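Local atomic coordinates of salicylate carboxymethyltransferase (Clarkia breweri, PDB entry 1M6E), a protein that transfers a methyl group from S-adenosyl-L-methionine to the free carboxyl group of salicylic acid, giving the volatile ester methyl salicylate. Residues T32-L43 / P201-I209; A232-E243 / F320-R331. All coordinates share one frame; numbering follows the deposited sequence.

Contact 1: residues T32-L43 / P201-I209; sequences TKPITEAAITAL and PGGRMVLTI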
loop_
_atom_site.group_PDB
_atom_site.type_symbol
_atom_site.label_atom_id
_atom_site.label_comp_id
_atom_site.label_asym_id
_atom_site.label_seq_id
_atom_site.Cartn_x
_atom_site.Cartn_y
_atom_site.Cartn_z
ATOM N N THR A 32 -0.868 -9.273 25.291
ATOM C CA THR A 32 -0.097 -8.051 25.433
ATOM C C THR A 32 -0.970 -6.793 25.450
ATOM O O THR A 32 -0.478 -5.675 25.377
ATOM C CB THR A 32 0.932 -7.972 24.287
ATOM O OG1 THR A 32 2.167 -7.506 24.817
ATOM C CG2 THR A 32 0.455 -7.026 23.133
ATOM N N LYS A 33 -2.275 -6.990 25.551
ATOM C CA LYS A 33 -3.247 -5.898 25.573
ATOM C C LYS A 33 -3.051 -4.987 26.797
ATOM O O LYS A 33 -2.986 -3.767 26.657
ATOM C CB LYS A 33 -4.663 -6.498 25.581
ATOM C CG LYS A 33 -5.736 -5.669 24.920
ATOM C CD LYS A 33 -6.986 -5.565 25.812
ATOM C CE LYS A 33 -8.123 -4.815 25.085
ATOM N NZ LYS A 33 -9.326 -4.546 25.930
ATOM N N PRO A 34 -2.956 -5.569 28.015
ATOM C CA PRO A 34 -2.771 -4.776 29.232
ATOM C C PRO A 34 -1.621 -3.771 29.182
ATOM O O PRO A 34 -1.789 -2.597 29.562
ATOM C CB PRO A 34 -2.545 -5.845 30.301
ATOM C CG PRO A 34 -3.383 -6.967 29.831
ATOM C CD PRO A 34 -3.057 -7.002 28.360
ATOM N N ILE A 35 -0.457 -4.237 28.725
ATOM C CA ILE A 35 0.747 -3.402 28.646
ATOM C C ILE A 35 0.496 -2.217 27.711
ATOM O O ILE A 35 1.014 -1.103 27.923
ATOM C CB ILE A 35 1.997 -4.216 28.140
ATOM C CG1 ILE A 35 2.155 -5.531 28.920
ATOM C CG2 ILE A 35 3.270 -3.369 28.310
ATOM C CD1 ILE A 35 1.026 -6.560 28.685
ATOM N N THR A 36 -0.317 -2.468 26.683
ATOM C CA THR A 36 -0.684 -1.454 25.696
ATOM C C THR A 36 -1.809 -0.526 26.194
ATOM O O THR A 36 -1.945 0.612 25.733
ATOM C CB THR A 36 -1.127 -2.109 24.401
ATOM O OG1 THR A 36 -0.425 -3.343 24.241
ATOM C CG2 THR A 36 -0.793 -1.212 23.230
ATOM N N GLU A 37 -2.612 -1.024 27.128
ATOM C CA GLU A 37 -3.682 -0.237 27.713
ATOM C C GLU A 37 -3.060 0.875 28.569
ATOM O O GLU A 37 -3.442 2.069 28.489
ATOM C CB GLU A 37 -4.559 -1.160 28.552
ATOM C CG GLU A 37 -5.284 -2.135 27.682
ATOM C CD GLU A 37 -5.732 -1.451 26.399
ATOM O OE1 GLU A 37 -6.429 -0.414 26.500
ATOM O OE2 GLU A 37 -5.374 -1.924 25.292
ATOM N N ALA A 38 -2.092 0.459 29.380
ATOM C CA ALA A 38 -1.377 1.377 30.225
ATOM C C ALA A 38 -0.768 2.409 29.302
ATOM O O ALA A 38 -0.894 3.629 29.497
ATOM C CB ALA A 38 -0.286 0.642 30.942
ATOM N N ALA A 39 -0.092 1.884 28.286
ATOM C CA ALA A 39 0.572 2.691 27.288
ATOM C C ALA A 39 -0.296 3.798 26.679
ATOM O O ALA A 39 0.121 4.941 26.673
ATOM C CB ALA A 39 1.090 1.785 26.207
ATOM N N ILE A 40 -1.491 3.485 26.170
ATOM C CA ILE A 40 -2.268 4.538 25.552
ATOM C C ILE A 40 -3.067 5.332 26.516
ATOM O O ILE A 40 -3.501 6.446 26.205
ATOM C CB ILE A 40 -3.213 4.058 24.475
ATOM C CG1 ILE A 40 -2.501 3.094 23.541
ATOM C CG2 ILE A 40 -3.612 5.260 23.601
ATOM C CD1 ILE A 40 -2.920 3.263 22.082
ATOM N N THR A 41 -3.291 4.772 27.691
ATOM C CA THR A 41 -4.020 5.544 28.690
ATOM C C THR A 41 -3.056 6.667 29.103
ATOM O O THR A 41 -3.362 7.857 29.019
ATOM C CB THR A 41 -4.345 4.690 29.886
ATOM O OG1 THR A 41 -5.048 3.523 29.439
ATOM C CG2 THR A 41 -5.176 5.487 30.883
ATOM N N ALA A 42 -1.873 6.248 29.522
ATOM C CA ALA A 42 -0.817 7.148 29.902
ATOM C C ALA A 42 -0.648 8.265 28.854
ATOM O O ALA A 42 -0.606 9.444 29.196
ATOM C CB ALA A 42 0.469 6.352 30.037
ATOM N N LEU A 43 -0.559 7.887 27.583
ATOM C CA LEU A 43 -0.377 8.830 26.475
ATOM C C LEU A 43 -1.594 9.723 26.172
ATOM O O LEU A 43 -1.456 10.892 25.792
ATOM C CB LEU A 43 0.038 8.033 25.227
ATOM C CG LEU A 43 0.334 8.688 23.870
ATOM C CD1 LEU A 43 -0.834 8.417 22.949
ATOM C CD2 LEU A 43 0.638 10.196 24.007
ATOM N N PRO A 201 8.065 13.435 21.651
ATOM C CA PRO A 201 8.497 13.372 23.056
ATOM C C PRO A 201 7.567 12.714 24.099
ATOM O O PRO A 201 8.043 12.134 25.079
ATOM C CB PRO A 201 8.825 14.824 23.367
ATOM C CG PRO A 201 7.892 15.570 22.470
ATOM C CD PRO A 201 8.067 14.829 21.189
ATOM N N GLY A 202 6.254 12.802 23.924
ATOM C CA GLY A 202 5.388 12.124 24.873
ATOM C C GLY A 202 5.107 10.677 24.430
ATOM O O GLY A 202 4.796 9.806 25.253
ATOM N N GLY A 203 5.250 10.435 23.121
ATOM C CA GLY A 203 4.978 9.148 22.472
ATOM C C GLY A 203 5.361 7.836 23.105
ATOM O O GLY A 203 6.337 7.782 23.827
ATOM N N ARG A 204 4.598 6.777 22.816
ATOM C CA ARG A 204 4.861 5.439 23.389
ATOM C C ARG A 204 5.145 4.376 22.310
ATOM O O ARG A 204 4.701 4.516 21.168
ATOM C CB ARG A 204 3.661 4.968 24.222
ATOM C CG ARG A 204 3.131 5.975 25.237
ATOM C CD ARG A 204 3.900 5.941 26.556
ATOM N NE ARG A 204 3.766 4.658 27.245
ATOM C CZ ARG A 204 3.904 4.496 28.558
ATOM N NH1 ARG A 204 4.176 5.536 29.344
ATOM N NH2 ARG A 204 3.777 3.286 29.086
ATOM N N MET A 205 5.883 3.323 22.678
ATOM C CA MET A 205 6.213 2.235 21.768
ATOM C C MET A 205 6.083 0.943 22.517
ATOM O O MET A 205 6.777 0.769 23.496
ATOM C CB MET A 205 7.659 2.287 21.298
ATOM C CG MET A 205 7.981 3.232 20.173
ATOM S SD MET A 205 9.413 2.645 19.200
ATOM C CE MET A 205 10.677 2.509 20.408
ATOM N N VAL A 206 5.224 0.033 22.068
ATOM C CA VAL A 206 5.088 -1.260 22.727
ATOM C C VAL A 206 5.586 -2.357 21.757
ATOM O O VAL A 206 4.866 -2.821 20.863
ATOM C CB VAL A 206 3.627 -1.517 23.137
ATOM C CG1 VAL A 206 3.535 -2.823 23.920
ATOM C CG2 VAL A 206 3.085 -0.322 23.942
ATOM N N LEU A 207 6.837 -2.758 21.951
ATOM C CA LEU A 207 7.498 -3.750 21.123
ATOM C C LEU A 207 7.469 -5.139 21.765
ATOM O O LEU A 207 7.767 -5.280 22.939
ATOM C CB LEU A 207 8.932 -3.282 20.880
ATOM C CG LEU A 207 8.986 -1.829 20.376
ATOM C CD1 LEU A 207 10.414 -1.430 20.013
ATOM C CD2 LEU A 207 8.090 -1.685 19.161
ATOM N N THR A 208 7.091 -6.152 20.991
ATOM C CA THR A 208 7.009 -7.546 21.461
ATOM C C THR A 208 7.925 -8.397 20.563
ATOM O O THR A 208 7.533 -8.805 19.476
ATOM C CB THR A 208 5.537 -8.135 21.332
ATOM O OG1 THR A 208 4.615 -7.357 22.116
ATOM C CG2 THR A 208 5.498 -9.626 21.748
ATOM N N ILE A 209 9.137 -8.673 21.018
ATOM C CA ILE A 209 10.079 -9.454 20.229
ATOM C C ILE A 209 10.085 -10.869 20.735
ATOM O O ILE A 209 10.072 -11.091 21.946
ATOM C CB ILE A 209 11.538 -8.917 20.392
ATOM C CG1 ILE A 209 11.622 -7.459 19.937
ATOM C CG2 ILE A 209 12.519 -9.797 19.624
ATOM C CD1 ILE A 209 12.951 -6.797 20.257
#
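Helix 33-43 lies on strand 204-209 and runs nearly antiparallel to it, at 173°, with the axes 8.8 Å apart at their closest. Alternate strand residues R204, V206 and T208 face the helix. V206 packs under its middle. Its CG2 meets A39 CB at 3.7 Å and also touches T36 CG2. With chi1 at -176°, V206 CG1 is turned the other way along the strand, toward T36 OG1 and, more loosely, I35 CG2. R204 folds up beside the last turns of the helix. Its chi1 of -49° sets CG beside the backbone N, 3.5 Å from A39 O and 3.7 Å from L43 CB. Bends at chi2 and chi3 then turn the guanidinium so that one face lies under A42 CB, near its rim. R204 NH2 has weak polar partners in S353 and D275. At the other end the T32 and T208 side chains pass alongside, with their OG1 atoms 3.6 Å apart. T36 OG1 turns back along its own helix and donates to T32 O at 2.6 Å. The layer belongs to the Rossmann-like methyltransferase fold, in which helices cover a central sheet. Within the sheet, strand 143-146 pairs with 204-211, and T208 touches S146, a probable S-adenosyl-L-methionine-binding residue. No hydrogen bond joins the two segments. Their interface rests on van der Waals fit, and the buried arginine's charge is met by weak partners from the sheet.

Contact 2: residues A232-E243 / F320-R331; sequences ALNQMVSEGLIE and FGEAIIEDVFHR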
loop_
_atom_site.group_PDB
_atom_site.type_symbol
_atom_site.label_atom_id
_atom_site.label_comp_id
_atom_site.label_asym_id
_atom_site.label_seq_id
_atom_site.Cartn_x
_atom_site.Cartn_y
_atom_site.Cartn_z
ATOM N N ALA A 232 15.530 -31.462 9.473
ATOM C CA ALA A 232 14.733 -31.983 8.371
ATOM C C ALA A 232 15.542 -31.887 7.094
ATOM O O ALA A 232 15.555 -32.805 6.270
ATOM C CB ALA A 232 13.429 -31.195 8.233
ATOM N N LEU A 233 16.231 -30.768 6.941
ATOM C CA LEU A 233 17.038 -30.559 5.756
ATOM C C LEU A 233 18.255 -31.484 5.671
ATOM O O LEU A 233 18.452 -32.127 4.644
ATOM C CB LEU A 233 17.486 -29.097 5.686
ATOM C CG LEU A 233 16.423 -28.035 5.409
ATOM C CD1 LEU A 233 17.072 -26.661 5.469
ATOM C CD2 LEU A 233 15.797 -28.268 4.057
ATOM N N ASN A 234 19.055 -31.556 6.741
ATOM C CA ASN A 234 20.272 -32.390 6.783
ATOM C C ASN A 234 20.047 -33.850 6.412
ATOM O O ASN A 234 20.973 -34.554 5.997
ATOM C CB ASN A 234 20.938 -32.328 8.166
ATOM C CG ASN A 234 21.667 -30.995 8.426
ATOM O OD1 ASN A 234 22.438 -30.506 7.589
ATOM N ND2 ASN A 234 21.435 -30.417 9.602
ATOM N N GLN A 235 18.811 -34.300 6.569
ATOM C CA GLN A 235 18.444 -35.668 6.242
ATOM C C GLN A 235 18.226 -35.771 4.738
ATOM O O GLN A 235 18.437 -36.821 4.129
ATOM C CB GLN A 235 17.154 -36.032 6.963
ATOM C CG GLN A 235 16.484 -37.259 6.402
ATOM C CD GLN A 235 16.961 -38.506 7.070
ATOM O OE1 GLN A 235 16.772 -39.612 6.551
ATOM N NE2 GLN A 235 17.579 -38.348 8.246
ATOM N N MET A 236 17.782 -34.664 4.156
ATOM C CA MET A 236 17.521 -34.574 2.729
ATOM C C MET A 236 18.825 -34.311 1.983
ATOM O O MET A 236 18.985 -34.712 0.825
ATOM C CB MET A 236 16.531 -33.451 2.446
ATOM C CG MET A 236 15.164 -33.659 3.039
ATOM S SD MET A 236 14.018 -32.661 2.136
ATOM C CE MET A 236 14.681 -31.049 2.537
ATOM N N VAL A 237 19.752 -33.616 2.634
ATOM C CA VAL A 237 21.029 -33.374 1.997
ATOM C C VAL A 237 21.662 -34.746 1.913
ATOM O O VAL A 237 22.253 -35.106 0.903
ATOM C CB VAL A 237 21.950 -32.470 2.829
ATOM C CG1 VAL A 237 23.374 -32.596 2.303
ATOM C CG2 VAL A 237 21.461 -30.999 2.780
ATOM N N SER A 238 21.524 -35.510 2.990
ATOM C CA SER A 238 22.062 -36.850 3.031
ATOM C C SER A 238 21.372 -37.749 2.018
ATOM O O SER A 238 22.028 -38.369 1.182
ATOM C CB SER A 238 21.859 -37.455 4.392
ATOM O OG SER A 238 21.558 -38.833 4.206
ATOM N N GLU A 239 20.048 -37.835 2.112
ATOM C CA GLU A 239 19.282 -38.666 1.194
ATOM C C GLU A 239 19.547 -38.358 -0.276
ATOM O O GLU A 239 18.907 -38.950 -1.147
ATOM C CB GLU A 239 17.779 -38.555 1.478
ATOM C CG GLU A 239 17.325 -39.250 2.768
ATOM C CD GLU A 239 15.803 -39.201 3.005
ATOM O OE1 GLU A 239 15.025 -39.296 2.026
ATOM O OE2 GLU A 239 15.387 -39.091 4.180
ATOM N N GLY A 240 20.476 -37.431 -0.544
ATOM C CA GLY A 240 20.838 -37.059 -1.914
ATOM C C GLY A 240 20.214 -35.809 -2.540
ATOM O O GLY A 240 20.788 -35.209 -3.457
ATOM N N LEU A 241 19.047 -35.422 -2.027
ATOM C CA LEU A 241 18.228 -34.285 -2.476
ATOM C C LEU A 241 18.864 -32.919 -2.762
ATOM O O LEU A 241 19.756 -32.457 -2.039
ATOM C CB LEU A 241 17.087 -34.128 -1.489
ATOM C CG LEU A 241 16.576 -35.507 -1.057
ATOM C CD1 LEU A 241 15.457 -35.359 -0.031
ATOM C CD2 LEU A 241 16.118 -36.274 -2.292
ATOM N N ILE A 242 18.328 -32.266 -3.800
ATOM C CA ILE A 242 18.822 -30.975 -4.334
ATOM C C ILE A 242 19.431 -29.881 -3.420
ATOM O O ILE A 242 19.191 -28.673 -3.612
ATOM C CB ILE A 242 17.762 -30.288 -5.319
ATOM C CG1 ILE A 242 16.535 -29.792 -4.564
ATOM C CG2 ILE A 242 17.343 -31.271 -6.440
ATOM C CD1 ILE A 242 15.619 -28.942 -5.430
ATOM N N GLU A 243 20.230 -30.337 -2.451
ATOM C CA GLU A 243 20.976 -29.502 -1.514
ATOM C C GLU A 243 22.245 -30.286 -1.526
ATOM O O GLU A 243 22.246 -31.453 -1.151
ATOM C CB GLU A 243 20.414 -29.519 -0.087
ATOM C CG GLU A 243 19.035 -28.956 0.055
ATOM C CD GLU A 243 17.996 -30.020 -0.104
ATOM O OE1 GLU A 243 18.222 -30.948 -0.906
ATOM O OE2 GLU A 243 16.955 -29.934 0.568
ATOM N N PHE A 320 16.462 -22.482 -2.116
ATOM C CA PHE A 320 16.506 -23.872 -2.634
ATOM C C PHE A 320 15.539 -24.192 -3.797
ATOM O O PHE A 320 15.659 -25.252 -4.416
ATOM C CB PHE A 320 16.226 -24.903 -1.524
ATOM C CG PHE A 320 17.166 -24.831 -0.361
ATOM C CD1 PHE A 320 16.813 -24.129 0.793
ATOM C CD2 PHE A 320 18.403 -25.471 -0.408
ATOM C CE1 PHE A 320 17.671 -24.063 1.884
ATOM C CE2 PHE A 320 19.282 -25.416 0.687
ATOM C CZ PHE A 320 18.907 -24.707 1.835
ATOM N N GLY A 321 14.578 -23.309 -4.074
ATOM C CA GLY A 321 13.625 -23.545 -5.153
ATOM C C GLY A 321 12.418 -24.396 -4.782
ATOM O O GLY A 321 12.457 -25.115 -3.796
ATOM N N GLU A 322 11.357 -24.345 -5.582
ATOM C CA GLU A 322 10.139 -25.103 -5.292
ATOM C C GLU A 322 10.207 -26.629 -5.228
ATOM O O GLU A 322 9.434 -27.249 -4.485
ATOM C CB GLU A 322 9.053 -24.745 -6.295
ATOM C CG GLU A 322 8.709 -23.286 -6.328
ATOM C CD GLU A 322 7.332 -23.030 -6.894
ATOM O OE1 GLU A 322 7.060 -23.482 -8.028
ATOM O OE2 GLU A 322 6.524 -22.373 -6.199
ATOM N N ALA A 323 11.099 -27.231 -6.019
ATOM C CA ALA A 323 11.246 -28.693 -6.086
ATOM C C ALA A 323 11.271 -29.350 -4.704
ATOM O O ALA A 323 10.669 -30.408 -4.489
ATOM C CB ALA A 323 12.516 -29.055 -6.883
ATOM N N ILE A 324 11.984 -28.702 -3.784
ATOM C CA ILE A 324 12.124 -29.125 -2.394
ATOM C C ILE A 324 10.812 -28.859 -1.626
ATOM O O ILE A 324 9.945 -29.720 -1.516
ATOM C CB ILE A 324 13.266 -28.332 -1.745
ATOM C CG1 ILE A 324 14.586 -28.857 -2.270
ATOM C CG2 ILE A 324 13.197 -28.393 -0.233
ATOM C CD1 ILE A 324 15.774 -28.112 -1.728
ATOM N N ILE A 325 10.686 -27.650 -1.105
ATOM C CA ILE A 325 9.517 -27.222 -0.359
ATOM C C ILE A 325 8.490 -28.258 0.093
ATOM O O ILE A 325 8.406 -28.566 1.279
ATOM C CB ILE A 325 8.824 -26.147 -1.126
ATOM C CG1 ILE A 325 9.818 -25.020 -1.354
ATOM C CG2 ILE A 325 7.629 -25.645 -0.346
ATOM C CD1 ILE A 325 9.274 -23.911 -2.174
ATOM N N GLU A 326 7.683 -28.764 -0.830
ATOM C CA GLU A 326 6.678 -29.775 -0.485
ATOM C C GLU A 326 7.267 -30.747 0.549
ATOM O O GLU A 326 6.785 -30.841 1.682
ATOM C CB GLU A 326 6.281 -30.533 -1.756
ATOM C CG GLU A 326 7.520 -31.001 -2.560
ATOM C CD GLU A 326 7.254 -31.327 -4.027
ATOM O OE1 GLU A 326 6.672 -30.478 -4.746
ATOM O OE2 GLU A 326 7.657 -32.433 -4.459
ATOM N N ASP A 327 8.347 -31.421 0.151
ATOM C CA ASP A 327 9.049 -32.414 0.967
ATOM C C ASP A 327 9.643 -31.939 2.272
ATOM O O ASP A 327 9.546 -32.639 3.271
ATOM C CB ASP A 327 10.160 -33.083 0.151
ATOM C CG ASP A 327 9.614 -33.948 -0.978
ATOM O OD1 ASP A 327 9.018 -35.006 -0.668
ATOM O OD2 ASP A 327 9.771 -33.568 -2.169
ATOM N N VAL A 328 10.280 -30.774 2.281
ATOM C CA VAL A 328 10.866 -30.311 3.529
ATOM C C VAL A 328 9.813 -29.983 4.578
ATOM O O VAL A 328 10.101 -29.982 5.754
ATOM C CB VAL A 328 11.809 -29.096 3.310
ATOM C CG1 VAL A 328 11.170 -28.115 2.417
ATOM C CG2 VAL A 328 12.151 -28.422 4.634
ATOM N N PHE A 329 8.576 -29.732 4.195
ATOM C CA PHE A 329 7.640 -29.407 5.246
ATOM C C PHE A 329 6.891 -30.615 5.702
ATOM O O PHE A 329 6.344 -30.627 6.796
ATOM C CB PHE A 329 6.699 -28.289 4.814
ATOM C CG PHE A 329 7.301 -26.930 4.968
ATOM C CD1 PHE A 329 7.731 -26.213 3.856
ATOM C CD2 PHE A 329 7.516 -26.403 6.241
ATOM C CE1 PHE A 329 8.378 -24.989 4.003
ATOM C CE2 PHE A 329 8.159 -25.186 6.408
ATOM C CZ PHE A 329 8.596 -24.472 5.279
ATOM N N HIS A 330 6.874 -31.640 4.861
ATOM C CA HIS A 330 6.236 -32.910 5.205
ATOM C C HIS A 330 7.073 -33.502 6.347
ATOM O O HIS A 330 6.542 -33.965 7.348
ATOM C CB HIS A 330 6.279 -33.820 3.988
ATOM C CG HIS A 330 5.985 -35.252 4.281
ATOM N ND1 HIS A 330 4.703 -35.735 4.424
ATOM C CD2 HIS A 330 6.807 -36.323 4.392
ATOM C CE1 HIS A 330 4.747 -37.044 4.603
ATOM N NE2 HIS A 330 6.013 -37.425 4.588
ATOM N N ARG A 331 8.396 -33.435 6.189
ATOM C CA ARG A 331 9.358 -33.959 7.160
ATOM C C ARG A 331 9.429 -33.105 8.396
ATOM O O ARG A 331 9.345 -33.598 9.519
ATOM C CB ARG A 331 10.747 -34.035 6.534
ATOM C CG ARG A 331 10.745 -34.753 5.207
ATOM C CD ARG A 331 12.132 -35.162 4.798
ATOM N NE ARG A 331 12.088 -35.985 3.595
ATOM C CZ ARG A 331 13.079 -36.772 3.195
ATOM N NH1 ARG A 331 14.201 -36.849 3.903
ATOM N NH2 ARG A 331 12.952 -37.483 2.088
#
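E239 and R331 make the polar link between segments 232-243 and 320-331. Their side chains meet head-on, and the carboxylate lies at the edge of the guanidinium. R331 NH2 donates to E239 OE1 at 2.8 Å, with an N-H...O angle of 154°. R331 NH1 reaches E239 OE2 at 2.6 Å, but this second bond is weak and bent. The two planes are 36° apart, so the pair is twisted rather than flat. The R331 chain is extended from CG to NE, which carries the charged end across to the C-terminal end of helix 227-238, where E239 follows it.

Apolar atoms lie against this charged group. M236 CG and L241 CD1 lie over one guanidinium face. M236 then enters helix 322-331 as a knob in the hole formed by I324, D327, V328 and R331. Its bend at chi3 brings CE to 3.6 Å from V328 CB. The helices cross at 125°, with axes 9.6 Å apart. They belong to the alpha-helical cap that SABATH enzymes carry beside the Rossmann-like core. On its far flank, helix 322-331 packs I325 and F329 against helix 303-320, which carries the salicylate-pocket residues M308 and V311. L233 adds to the packing between the segments, placing CD2 3.7 Å from V328 CG2.

The loop after helix 232-238 closes the other end. I242 CD1 lies against A323 CB there. The E243 side chain runs roughly perpendicular to that of F320, and its CG lies 3.6 Å from F320 CD2. F320 also touches N251, and L233 touches D248; both partners belong to a magnesium site inferred by similarity.

Overall arrangement
Contacts 1 and 2 share no helix or strand. Their centres are 43 Å apart, on opposite sides of the chain's centre, and their nearest atoms are about 20 Å apart. They follow in series: strand 204-211 of contact 1 is followed in the chain by helix 227-238 of contact 2. Contact 1 is mostly buried and joins a helix to the central sheet. Contact 2 is more peripheral and partly exposed, and joins two helices and a loop. The face of contact 1 is largely apolar, whereas contact 2 sets a charged pair toward its solvent side. Each has an arginine against apolar side chains, bent in contact 1 and extended in contact 2.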